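Local coordinates for similarities with probable monooxygenase (Photorhabdus luminescens, PDB 4HB9), which binds flavin-adenine dinucleotide and is probably a flavin-dependent monooxygenase of the aromatic ring hydroxylase type, at residues 4-9 against 14-19; 128-133 against 149-154; 134-137 against 143-146. All blocks are in the same frame, centred on the assembly; numbering follows the deposited sequence.

Interactions 1 and 2 both touch the adenosine half of the FAD, and interaction 3 continues outward from interaction 2 along strand 132-137. The centres of interactions 1 and 2 lie about 15 Å apart, yet they meet beside the adenine, where Ile7 CG2 packs on Phe132 CB at 3.5 Å. Interactions 2 and 3, with centres about 10 Å apart, belong to one three-stranded antiparallel sheet: Val133 N lies 2.9 Å from Phe146 O, and Glu153 O 2.8 Å from Ile145 N, both probable hydrogen bonds. Interaction 3 reaches interaction 1 through Ile7 CD1 and Ile145 CG2, 4.2 Å apart, and its Ile145 side chain is about 8 Å from the FAD.

Interaction 1: 4-9 against 14-19; sequences VGIIGA and TCLAHG. With FAD (flavin-adenine dinucleotide), chain B; EDO (1,2-ethanediol), chain E; EDO (1,2-ethanediol), chain L.
With CG1 of Ile6 anti to its carbonyl carbon (chi1 -58°) and the chain stretched out beyond it (chi2 168°), CD1 is carried from strand 3-7 to the helix, while Leu16, its CG anti to the backbone N (chi1 -180°), brings CD2 to meet it. Ile6 CD1 and Leu16 CD2 touch at 3.6 Å, the two side chains crossing at a slant, and the same CD1 lies 4.0 Å from Ala17 CB one residue along the helix. Val27 of strand 26-30 adjoins both Ile6 and Ala17, whereas Leu16 also packs on helix 330-349. This is the first beta-alpha-beta unit of a Rossmann-type FAD-binding fold, and Gly8 opens a GxGxxG pattern in the turn between strand and helix. Gly8 CA comes within 3.3 Å of FAD O4B, the ribose packing directly on the glycine backbone. Ile7, on the other side of the strand from Ile6, lays CG2 against the adenine, 3.4 Å from FAD C2A. Across the turn the two segments meet again: Thr14 CG2 sits 3.8 Å from Ala9 C, while Thr14 OG1 is turned back to the carbonyl of Gly10. Ala9 N donates to Glu31, which also hydrogen-bonds FAD.

Interaction 2: 128-133 against 149-154; sequences WNKTFV and DGSHEN. With FAD (flavin-adenine dinucleotide), chain B.
Ser151 OG is gripped by two groups: Lys130 NZ donates to it at 2.7 Å across the contact, and the hydroxyl itself donates to Asp149 OD1 at 2.6 Å, on the syn side of the carboxylate. Ser151 N also donates to Asp149 OD1, from above the carboxylate plane, and this bond closes an Asx turn just ahead of strand 152-155 in the three-stranded antiparallel sheet; the hydroxyl bond adds to it. Two donors on OD1 thus restrain the rotation of the Asp149 carboxylate. Lys130 gets there by a bend at chi2 (-86°), beyond which CD, CE and NZ run out extended to the serine. Its ammonium remains 4.3 Å from Asp149 OD2, too far for a salt bridge, and a water accepting from NZ and donating to OD2 closes the gap. A second water joins the same OD2 to Asn129 O, and a third bridges Asn129 O, Thr131 N and Asp149 N. The same segment runs on into strand 132-137, whose Phe132 backbone meets the adenine. Phe132 N donates to FAD N1A at 2.9 Å, and FAD N6A returns a bond to Phe132 O at 3.2 Å, nearly straight at 169°. Beside this pair, Lys130 O approaches FAD C2A to 3.2 Å.

Interaction 3: 134-137 against 143-146; sequences RYEH and IKIF
A beta hairpin forms this contact, strand 132-137 running antiparallel to strand 143-147, and on one of its faces the guanidinium of Arg134 lies flat on the ring of Phe146. Arg134 CZ stands 3.8 Å from the ring centroid, 7° off the ring normal, in a cation-pi stack with the planes only 18° apart. Arg134 leaves the backbone with CG between N and the carbonyl carbon (chi1 68°) and then runs extended to NE, which carries the guanidinium toward the neighbouring strand and over the phenyl face. A salt bridge within the strand steadies it: Arg134 NH1 donates at 2.8 Å to Glu136 OE2, which lies in the guanidinium plane although the donor comes from above the carboxylate plane. Glu136 also borders the ring itself, its OE1 at the edge and 3.6 Å from Phe146 CZ, with the carboxylate plane steeply inclined to the phenyl.

Beneath these side chains the hairpin is held by its hydrogen-bonded pairs, Arg134 with Phe146 and Glu136 with Lys144. Phe146 N donates to Arg134 O at 2.9 Å, whereas the return bond from Arg134 N to Phe146 O is weak; Val133 N also bonds Phe146 O, consistent with a classic beta bulge at Val133-Arg134 opposite Phe146. Glu136 and Lys144 exchange two sound bonds, and between the pairs Tyr135 CA makes a CA-H...O contact of 3.2 Å with Lys144 O.

On the other face lie Tyr135, His137, Ile143 and Ile145. Ile143 CG2 rests on Tyr135 CB at 3.8 Å, while its CG1 branch runs alongside the imidazole of His137, pointing the same way, 4.0 Å from ND1. This face turns to the parallel sheet of the FAD-binding fold, where Leu158 of strand 157-160 touches Tyr135, Ile143 and Ile145.

Interaction 1: 4-9 against 14-19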
loop_
_atom_site.group_PDB
_atom_site.type_symbol
_atom_site.label_atom_id
_atom_site.label_comp_id
_atom_site.label_asym_id
_atom_site.label_seq_id
_atom_site.Cartn_x
_atom_site.Cartn_y
_atom_site.Cartn_z
ATOM N N VAL A 4 2.664 24.140 -1.720
ATOM C CA VAL A 4 2.540 22.905 -0.941
ATOM C C VAL A 4 3.764 22.050 -1.240
ATOM O O VAL A 4 4.115 21.810 -2.412
ATOM C CB VAL A 4 1.219 22.147 -1.259
ATOM C CG1 VAL A 4 1.135 20.850 -0.474
ATOM C CG2 VAL A 4 0.009 23.009 -0.938
ATOM N N GLY A 5 4.458 21.641 -0.183
ATOM C CA GLY A 5 5.577 20.717 -0.297
ATOM C C GLY A 5 5.138 19.361 0.198
ATOM O O GLY A 5 4.586 19.259 1.300
ATOM N N ILE A 6 5.395 18.330 -0.615
ATOM C CA ILE A 6 5.020 16.954 -0.282
ATOM C C ILE A 6 6.308 16.130 -0.157
ATOM O O ILE A 6 7.164 16.156 -1.062
ATOM C CB ILE A 6 4.134 16.316 -1.382
ATOM C CG1 ILE A 6 2.861 17.131 -1.599
ATOM C CG2 ILE A 6 3.796 14.862 -1.008
ATOM C CD1 ILE A 6 2.064 16.758 -2.852
ATOM N N ILE A 7 6.474 15.440 0.968
ATOM C CA ILE A 7 7.576 14.487 1.116
ATOM C C ILE A 7 7.066 13.118 0.669
ATOM O O ILE A 7 6.128 12.574 1.281
ATOM C CB ILE A 7 8.114 14.378 2.550
ATOM C CG1 ILE A 7 8.413 15.771 3.155
ATOM C CG2 ILE A 7 9.373 13.539 2.556
ATOM C CD1 ILE A 7 9.297 16.680 2.333
ATOM N N GLY A 8 7.666 12.598 -0.409
ATOM C CA GLY A 8 7.318 11.279 -0.938
ATOM C C GLY A 8 6.525 11.284 -2.231
ATOM O O GLY A 8 5.385 11.753 -2.277
ATOM N N ALA A 9 7.145 10.755 -3.284
ATOM C CA ALA A 9 6.472 10.495 -4.550
ATOM C C ALA A 9 6.017 9.038 -4.599
ATOM O O ALA A 9 6.388 8.272 -5.508
ATOM C CB ALA A 9 7.374 10.786 -5.710
ATOM N N THR A 14 1.927 11.448 -5.153
ATOM C CA THR A 14 1.731 11.730 -6.565
ATOM C C THR A 14 0.276 12.028 -6.865
ATOM O O THR A 14 -0.022 12.994 -7.582
ATOM C CB THR A 14 2.263 10.585 -7.460
ATOM O OG1 THR A 14 1.638 9.354 -7.118
ATOM C CG2 THR A 14 3.751 10.434 -7.335
ATOM N N CYS A 15 -0.645 11.241 -6.309
ATOM C CA CYS A 15 -2.057 11.504 -6.525
ATOM C C CYS A 15 -2.390 12.904 -6.027
ATOM O O CYS A 15 -3.067 13.665 -6.720
ATOM C CB CYS A 15 -2.968 10.476 -5.851
ATOM S SG CYS A 15 -4.696 10.568 -6.369
ATOM N N LEU A 16 -1.912 13.239 -4.827
ATOM C CA LEU A 16 -2.131 14.570 -4.264
ATOM C C LEU A 16 -1.615 15.670 -5.185
ATOM O O LEU A 16 -2.296 16.655 -5.395
ATOM C CB LEU A 16 -1.468 14.708 -2.883
ATOM C CG LEU A 16 -1.628 16.067 -2.184
ATOM C CD1 LEU A 16 -3.084 16.425 -1.936
ATOM C CD2 LEU A 16 -0.848 16.080 -0.866
ATOM N N ALA A 17 -0.409 15.519 -5.708
ATOM C CA ALA A 17 0.174 16.568 -6.536
ATOM C C ALA A 17 -0.645 16.780 -7.806
ATOM O O ALA A 17 -0.904 17.911 -8.184
ATOM C CB ALA A 17 1.635 16.296 -6.842
ATOM N N HIS A 18 -1.139 15.700 -8.416
ATOM C CA HIS A 18 -2.061 15.819 -9.537
ATOM C C HIS A 18 -3.304 16.603 -9.190
ATOM O O HIS A 18 -3.740 17.498 -9.947
ATOM C CB HIS A 18 -2.470 14.441 -10.057
ATOM C CG HIS A 18 -1.430 13.797 -10.895
ATOM N ND1 HIS A 18 -0.990 14.341 -12.076
ATOM C CD2 HIS A 18 -0.735 12.651 -10.725
ATOM C CE1 HIS A 18 -0.060 13.567 -12.591
ATOM N NE2 HIS A 18 0.107 12.532 -11.796
ATOM N N GLY A 19 -3.877 16.286 -8.035
ATOM C CA GLY A 19 -5.085 16.943 -7.605
ATOM C C GLY A 19 -4.890 18.430 -7.364
ATOM O O GLY A 19 -5.714 19.251 -7.782
HETATM P PA FAD B . 4.441 4.794 -0.392
HETATM O O1A FAD B . 3.652 4.479 -1.634
HETATM O O2A FAD B . 5.280 3.822 0.365
HETATM O O5B FAD B . 5.331 6.090 -0.695
HETATM C C5B FAD B . 6.213 6.644 0.263
HETATM C C4B FAD B . 7.229 7.429 -0.544
HETATM O O4B FAD B . 7.983 8.265 0.353
HETATM C C3B FAD B . 8.228 6.538 -1.308
HETATM O O3B FAD B . 8.405 6.982 -2.654
HETATM C C2B FAD B . 9.491 6.698 -0.485
HETATM O O2B FAD B . 10.704 6.527 -1.195
HETATM C C1B FAD B . 9.344 8.145 0.006
HETATM N N9A FAD B . 10.115 8.501 1.199
HETATM C C8A FAD B . 10.218 7.801 2.360
HETATM N N7A FAD B . 10.965 8.482 3.276
HETATM C C5A FAD B . 11.345 9.629 2.672
HETATM C C6A FAD B . 12.164 10.784 3.086
HETATM N N6A FAD B . 12.701 10.753 4.328
HETATM N N1A FAD B . 12.362 11.782 2.199
HETATM C C2A FAD B . 11.788 11.760 0.975
HETATM N N3A FAD B . 11.026 10.745 0.523
HETATM C C4A FAD B . 10.774 9.661 1.330
HETATM N N1 FAD B . -2.778 -1.536 -1.028
HETATM C C2 FAD B . -4.016 -1.640 -1.564
HETATM O O2 FAD B . -4.892 -0.722 -1.394
HETATM N N3 FAD B . -4.343 -2.718 -2.301
HETATM C C4 FAD B . -3.541 -3.764 -2.517
HETATM O O4 FAD B . -3.935 -4.738 -3.214
HETATM C C4X FAD B . -2.198 -3.745 -1.932
HETATM N N5 FAD B . -1.306 -4.761 -2.113
HETATM C C5X FAD B . -0.083 -4.691 -1.540
HETATM C C6 FAD B . 0.829 -5.729 -1.694
HETATM C C7 FAD B . 2.101 -5.675 -1.119
HETATM C C7M FAD B . 3.094 -6.809 -1.289
HETATM C C8 FAD B . 2.487 -4.499 -0.321
HETATM C C8M FAD B . 3.861 -4.405 0.304
HETATM C C9 FAD B . 1.579 -3.456 -0.163
HETATM C C9A FAD B . 0.308 -3.493 -0.737
HETATM N N10 FAD B . -0.609 -2.431 -0.569
HETATM C C10 FAD B . -1.870 -2.529 -1.146
HETATM C "C1'" FAD B . -0.303 -1.243 0.253
HETATM C "C2'" FAD B . 0.217 -0.063 -0.565
HETATM O "O2'" FAD B . 1.272 -0.462 -1.423
HETATM C "C3'" FAD B . 0.720 1.017 0.390
HETATM O "O3'" FAD B . -0.215 1.154 1.458
HETATM C "C4'" FAD B . 0.847 2.351 -0.332
HETATM O "O4'" FAD B . 2.053 2.327 -1.073
HETATM C "C5'" FAD B . 0.886 3.525 0.623
HETATM O "O5'" FAD B . 1.006 4.694 -0.160
HETATM P P FAD B . 1.900 5.897 0.430
HETATM O O1P FAD B . 1.905 6.928 -0.674
HETATM O O2P FAD B . 1.400 6.245 1.806
HETATM O O3P FAD B . 3.386 5.347 0.684
HETATM C C1 EDO E . -1.839 17.602 -13.428
HETATM O O1 EDO E . -0.820 16.739 -13.031
HETATM C C2 EDO E . -3.145 17.094 -12.869
HETATM O O2 EDO E . -3.832 18.155 -12.346
HETATM C C1 EDO L . 9.988 6.034 -6.798
HETATM O O1 EDO L . 9.309 7.280 -6.622
HETATM C C2 EDO L . 10.657 5.689 -5.486
HETATM O O2 EDO L . 9.676 5.386 -4.486
#

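Interaction 2: 128-133 against 149-154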
loop_
_atom_site.group_PDB
_atom_site.type_symbol
_atom_site.label_atom_id
_atom_site.label_comp_id
_atom_site.label_asym_id
_atom_site.label_seq_id
_atom_site.Cartn_x
_atom_site.Cartn_y
_atom_site.Cartn_z
ATOM N N TRP A 128 13.884 14.624 -7.247
ATOM C CA TRP A 128 14.451 13.335 -6.904
ATOM C C TRP A 128 15.676 13.526 -6.035
ATOM O O TRP A 128 16.238 14.615 -6.000
ATOM C CB TRP A 128 14.825 12.575 -8.182
ATOM C CG TRP A 128 13.670 12.384 -9.128
ATOM C CD1 TRP A 128 13.383 13.132 -10.225
ATOM C CD2 TRP A 128 12.645 11.388 -9.037
ATOM N NE1 TRP A 128 12.241 12.664 -10.832
ATOM C CE2 TRP A 128 11.776 11.582 -10.129
ATOM C CE3 TRP A 128 12.371 10.361 -8.129
ATOM C CZ2 TRP A 128 10.639 10.781 -10.345
ATOM C CZ3 TRP A 128 11.235 9.534 -8.362
ATOM C CH2 TRP A 128 10.394 9.765 -9.457
ATOM N N ASN A 129 16.064 12.465 -5.320
ATOM C CA ASN A 129 17.256 12.448 -4.473
ATOM C C ASN A 129 17.224 13.479 -3.352
ATOM O O ASN A 129 18.237 14.073 -3.006
ATOM C CB ASN A 129 18.516 12.626 -5.314
ATOM C CG ASN A 129 18.582 11.639 -6.462
ATOM O OD1 ASN A 129 18.812 10.447 -6.250
ATOM N ND2 ASN A 129 18.368 12.124 -7.680
ATOM N N LYS A 130 16.042 13.673 -2.797
ATOM C CA LYS A 130 15.803 14.629 -1.755
ATOM C C LYS A 130 15.244 13.864 -0.568
ATOM O O LYS A 130 14.043 13.552 -0.518
ATOM C CB LYS A 130 14.818 15.685 -2.253
ATOM C CG LYS A 130 15.399 16.586 -3.330
ATOM C CD LYS A 130 16.132 17.745 -2.663
ATOM C CE LYS A 130 17.071 18.485 -3.579
ATOM N NZ LYS A 130 17.461 19.761 -2.900
ATOM N N THR A 131 16.119 13.551 0.385
ATOM C CA THR A 131 15.725 12.810 1.577
ATOM C C THR A 131 15.410 13.786 2.700
ATOM O O THR A 131 16.310 14.423 3.243
ATOM C CB THR A 131 16.859 11.851 2.026
ATOM O OG1 THR A 131 17.063 10.873 1.012
ATOM C CG2 THR A 131 16.527 11.133 3.319
ATOM N N PHE A 132 14.135 13.865 3.066
ATOM C CA PHE A 132 13.702 14.681 4.173
ATOM C C PHE A 132 14.366 14.213 5.473
ATOM O O PHE A 132 14.445 13.015 5.748
ATOM C CB PHE A 132 12.183 14.636 4.314
ATOM C CG PHE A 132 11.695 15.192 5.599
ATOM C CD1 PHE A 132 11.312 16.514 5.691
ATOM C CD2 PHE A 132 11.661 14.406 6.734
ATOM C CE1 PHE A 132 10.876 17.040 6.896
ATOM C CE2 PHE A 132 11.229 14.917 7.943
ATOM C CZ PHE A 132 10.827 16.240 8.023
ATOM N N VAL A 133 14.847 15.173 6.257
ATOM C CA VAL A 133 15.443 14.903 7.571
ATOM C C VAL A 133 14.639 15.599 8.689
ATOM O O VAL A 133 14.326 14.987 9.707
ATOM C CB VAL A 133 16.919 15.368 7.612
ATOM C CG1 VAL A 133 17.479 15.305 9.029
ATOM C CG2 VAL A 133 17.776 14.531 6.659
ATOM N N ASP A 149 21.158 15.807 2.058
ATOM C CA ASP A 149 22.317 16.322 1.318
ATOM C C ASP A 149 22.699 17.739 1.755
ATOM O O ASP A 149 23.652 18.326 1.210
ATOM C CB ASP A 149 22.079 16.274 -0.200
ATOM C CG ASP A 149 21.011 17.260 -0.680
ATOM O OD1 ASP A 149 20.291 17.899 0.128
ATOM O OD2 ASP A 149 20.883 17.385 -1.916
ATOM N N GLY A 150 21.958 18.297 2.714
ATOM C CA GLY A 150 22.281 19.620 3.269
ATOM C C GLY A 150 21.533 20.769 2.597
ATOM O O GLY A 150 21.683 21.940 2.977
ATOM N N SER A 151 20.702 20.454 1.607
ATOM C CA SER A 151 19.880 21.477 0.989
ATOM C C SER A 151 18.640 21.766 1.831
ATOM O O SER A 151 18.340 21.035 2.790
ATOM C CB SER A 151 19.493 21.090 -0.445
ATOM O OG SER A 151 18.729 19.895 -0.488
ATOM N N HIS A 152 17.936 22.840 1.466
ATOM C CA HIS A 152 16.678 23.224 2.105
ATOM C C HIS A 152 15.757 23.926 1.125
ATOM O O HIS A 152 16.195 24.464 0.094
ATOM C CB HIS A 152 16.910 24.133 3.309
ATOM C CG HIS A 152 17.442 25.476 2.930
ATOM N ND1 HIS A 152 16.629 26.578 2.749
ATOM C CD2 HIS A 152 18.699 25.879 2.634
ATOM C CE1 HIS A 152 17.369 27.607 2.381
ATOM N NE2 HIS A 152 18.629 27.209 2.303
ATOM N N GLU A 153 14.465 23.892 1.440
ATOM C CA GLU A 153 13.465 24.620 0.685
ATOM C C GLU A 153 12.435 25.171 1.657
ATOM O O GLU A 153 12.195 24.588 2.712
ATOM C CB GLU A 153 12.743 23.686 -0.294
ATOM C CG GLU A 153 13.621 23.020 -1.336
ATOM C CD GLU A 153 14.082 23.967 -2.437
ATOM O OE1 GLU A 153 15.019 23.602 -3.184
ATOM O OE2 GLU A 153 13.514 25.078 -2.552
ATOM N N ASN A 154 11.770 26.248 1.258
ATOM C CA ASN A 154 10.724 26.838 2.057
ATOM C C ASN A 154 9.373 26.619 1.368
ATOM O O ASN A 154 9.257 26.811 0.157
ATOM C CB ASN A 154 10.973 28.338 2.249
ATOM C CG ASN A 154 12.296 28.638 2.935
ATOM O OD1 ASN A 154 12.781 27.870 3.772
ATOM N ND2 ASN A 154 12.886 29.781 2.588
HETATM P PA FAD B . 4.441 4.794 -0.392
HETATM O O1A FAD B . 3.652 4.479 -1.634
HETATM O O2A FAD B . 5.280 3.822 0.365
HETATM O O5B FAD B . 5.331 6.090 -0.695
HETATM C C5B FAD B . 6.213 6.644 0.263
HETATM C C4B FAD B . 7.229 7.429 -0.544
HETATM O O4B FAD B . 7.983 8.265 0.353
HETATM C C3B FAD B . 8.228 6.538 -1.308
HETATM O O3B FAD B . 8.405 6.982 -2.654
HETATM C C2B FAD B . 9.491 6.698 -0.485
HETATM O O2B FAD B . 10.704 6.527 -1.195
HETATM C C1B FAD B . 9.344 8.145 0.006
HETATM N N9A FAD B . 10.115 8.501 1.199
HETATM C C8A FAD B . 10.218 7.801 2.360
HETATM N N7A FAD B . 10.965 8.482 3.276
HETATM C C5A FAD B . 11.345 9.629 2.672
HETATM C C6A FAD B . 12.164 10.784 3.086
HETATM N N6A FAD B . 12.701 10.753 4.328
HETATM N N1A FAD B . 12.362 11.782 2.199
HETATM C C2A FAD B . 11.788 11.760 0.975
HETATM N N3A FAD B . 11.026 10.745 0.523
HETATM C C4A FAD B . 10.774 9.661 1.330
HETATM N N1 FAD B . -2.778 -1.536 -1.028
HETATM C C2 FAD B . -4.016 -1.640 -1.564
HETATM O O2 FAD B . -4.892 -0.722 -1.394
HETATM N N3 FAD B . -4.343 -2.718 -2.301
HETATM C C4 FAD B . -3.541 -3.764 -2.517
HETATM O O4 FAD B . -3.935 -4.738 -3.214
HETATM C C4X FAD B . -2.198 -3.745 -1.932
HETATM N N5 FAD B . -1.306 -4.761 -2.113
HETATM C C5X FAD B . -0.083 -4.691 -1.540
HETATM C C6 FAD B . 0.829 -5.729 -1.694
HETATM C C7 FAD B . 2.101 -5.675 -1.119
HETATM C C7M FAD B . 3.094 -6.809 -1.289
HETATM C C8 FAD B . 2.487 -4.499 -0.321
HETATM C C8M FAD B . 3.861 -4.405 0.304
HETATM C C9 FAD B . 1.579 -3.456 -0.163
HETATM C C9A FAD B . 0.308 -3.493 -0.737
HETATM N N10 FAD B . -0.609 -2.431 -0.569
HETATM C C10 FAD B . -1.870 -2.529 -1.146
HETATM C "C1'" FAD B . -0.303 -1.243 0.253
HETATM C "C2'" FAD B . 0.217 -0.063 -0.565
HETATM O "O2'" FAD B . 1.272 -0.462 -1.423
HETATM C "C3'" FAD B . 0.720 1.017 0.390
HETATM O "O3'" FAD B . -0.215 1.154 1.458
HETATM C "C4'" FAD B . 0.847 2.351 -0.332
HETATM O "O4'" FAD B . 2.053 2.327 -1.073
HETATM C "C5'" FAD B . 0.886 3.525 0.623
HETATM O "O5'" FAD B . 1.006 4.694 -0.160
HETATM P P FAD B . 1.900 5.897 0.430
HETATM O O1P FAD B . 1.905 6.928 -0.674
HETATM O O2P FAD B . 1.400 6.245 1.806
HETATM O O3P FAD B . 3.386 5.347 0.684
HETATM O O HOH W 1 18.873 14.539 0.122
HETATM O O HOH W 2 20.087 15.722 -3.907
HETATM O O HOH W 3 20.498 19.472 -3.353
#

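Interaction 3: 134-137 against 143-146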
loop_
_atom_site.group_PDB
_atom_site.type_symbol
_atom_site.label_atom_id
_atom_site.label_comp_id
_atom_site.label_asym_id
_atom_site.label_seq_id
_atom_site.Cartn_x
_atom_site.Cartn_y
_atom_site.Cartn_z
ATOM N N ARG A 134 14.288 16.867 8.502
ATOM C CA ARG A 134 13.476 17.599 9.473
ATOM C C ARG A 134 12.894 18.867 8.890
ATOM O O ARG A 134 13.295 19.310 7.832
ATOM C CB ARG A 134 14.296 17.952 10.731
ATOM C CG ARG A 134 15.397 18.958 10.490
ATOM C CD ARG A 134 16.295 19.146 11.723
ATOM N NE ARG A 134 17.429 19.995 11.361
ATOM C CZ ARG A 134 17.469 21.318 11.498
ATOM N NH1 ARG A 134 16.446 21.988 12.026
ATOM N NH2 ARG A 134 18.550 21.976 11.111
ATOM N N TYR A 135 11.942 19.454 9.608
ATOM C CA TYR A 135 11.446 20.760 9.272
ATOM C C TYR A 135 11.525 21.711 10.455
ATOM O O TYR A 135 11.620 21.271 11.621
ATOM C CB TYR A 135 10.000 20.676 8.799
ATOM C CG TYR A 135 9.028 20.240 9.863
ATOM C CD1 TYR A 135 8.479 21.165 10.760
ATOM C CD2 TYR A 135 8.638 18.915 9.967
ATOM C CE1 TYR A 135 7.571 20.773 11.732
ATOM C CE2 TYR A 135 7.729 18.506 10.927
ATOM C CZ TYR A 135 7.206 19.433 11.813
ATOM O OH TYR A 135 6.297 19.034 12.755
ATOM N N GLU A 136 11.467 23.005 10.130
ATOM C CA GLU A 136 11.393 24.089 11.107
ATOM C C GLU A 136 10.348 25.101 10.698
ATOM O O GLU A 136 10.318 25.533 9.549
ATOM C CB GLU A 136 12.714 24.862 11.169
ATOM C CG GLU A 136 13.859 24.171 11.869
ATOM C CD GLU A 136 15.098 25.053 11.981
ATOM O OE1 GLU A 136 15.159 26.105 11.300
ATOM O OE2 GLU A 136 16.019 24.669 12.743
ATOM N N HIS A 137 9.534 25.538 11.643
ATOM C CA HIS A 137 8.637 26.656 11.384
ATOM C C HIS A 137 9.443 27.947 11.272
ATOM O O HIS A 137 10.366 28.161 12.052
ATOM C CB HIS A 137 7.586 26.757 12.479
ATOM C CG HIS A 137 6.481 25.763 12.320
ATOM N ND1 HIS A 137 5.563 25.842 11.296
ATOM C CD2 HIS A 137 6.157 24.661 13.035
ATOM C CE1 HIS A 137 4.710 24.835 11.393
ATOM N NE2 HIS A 137 5.051 24.103 12.439
ATOM N N ILE A 143 7.377 27.099 6.295
ATOM C CA ILE A 143 8.083 25.937 6.813
ATOM C C ILE A 143 9.353 25.730 6.035
ATOM O O ILE A 143 9.341 25.728 4.801
ATOM C CB ILE A 143 7.227 24.679 6.674
ATOM C CG1 ILE A 143 5.897 24.865 7.403
ATOM C CG2 ILE A 143 7.962 23.460 7.212
ATOM C CD1 ILE A 143 4.834 23.911 6.934
ATOM N N LYS A 144 10.447 25.551 6.759
ATOM C CA LYS A 144 11.741 25.299 6.165
ATOM C C LYS A 144 11.957 23.790 6.234
ATOM O O LYS A 144 11.885 23.216 7.309
ATOM C CB LYS A 144 12.852 26.050 6.931
ATOM C CG LYS A 144 14.219 25.919 6.291
ATOM C CD LYS A 144 15.236 26.836 6.947
ATOM C CE LYS A 144 16.527 26.870 6.145
ATOM N NZ LYS A 144 17.648 27.573 6.849
ATOM N N ILE A 145 12.215 23.172 5.083
ATOM C CA ILE A 145 12.475 21.737 5.008
ATOM C C ILE A 145 13.959 21.503 4.811
ATOM O O ILE A 145 14.552 22.102 3.927
ATOM C CB ILE A 145 11.755 21.081 3.798
ATOM C CG1 ILE A 145 10.284 21.508 3.731
ATOM C CG2 ILE A 145 11.867 19.560 3.896
ATOM C CD1 ILE A 145 9.654 21.262 2.361
ATOM N N PHE A 146 14.551 20.611 5.610
ATOM C CA PHE A 146 15.955 20.241 5.459
ATOM C C PHE A 146 16.108 18.836 4.893
ATOM O O PHE A 146 15.497 17.913 5.403
ATOM C CB PHE A 146 16.639 20.251 6.827
ATOM C CG PHE A 146 16.646 21.604 7.491
ATOM C CD1 PHE A 146 17.765 22.417 7.433
ATOM C CD2 PHE A 146 15.527 22.070 8.152
ATOM C CE1 PHE A 146 17.779 23.662 8.050
ATOM C CE2 PHE A 146 15.528 23.321 8.762
ATOM C CZ PHE A 146 16.659 24.118 8.719
#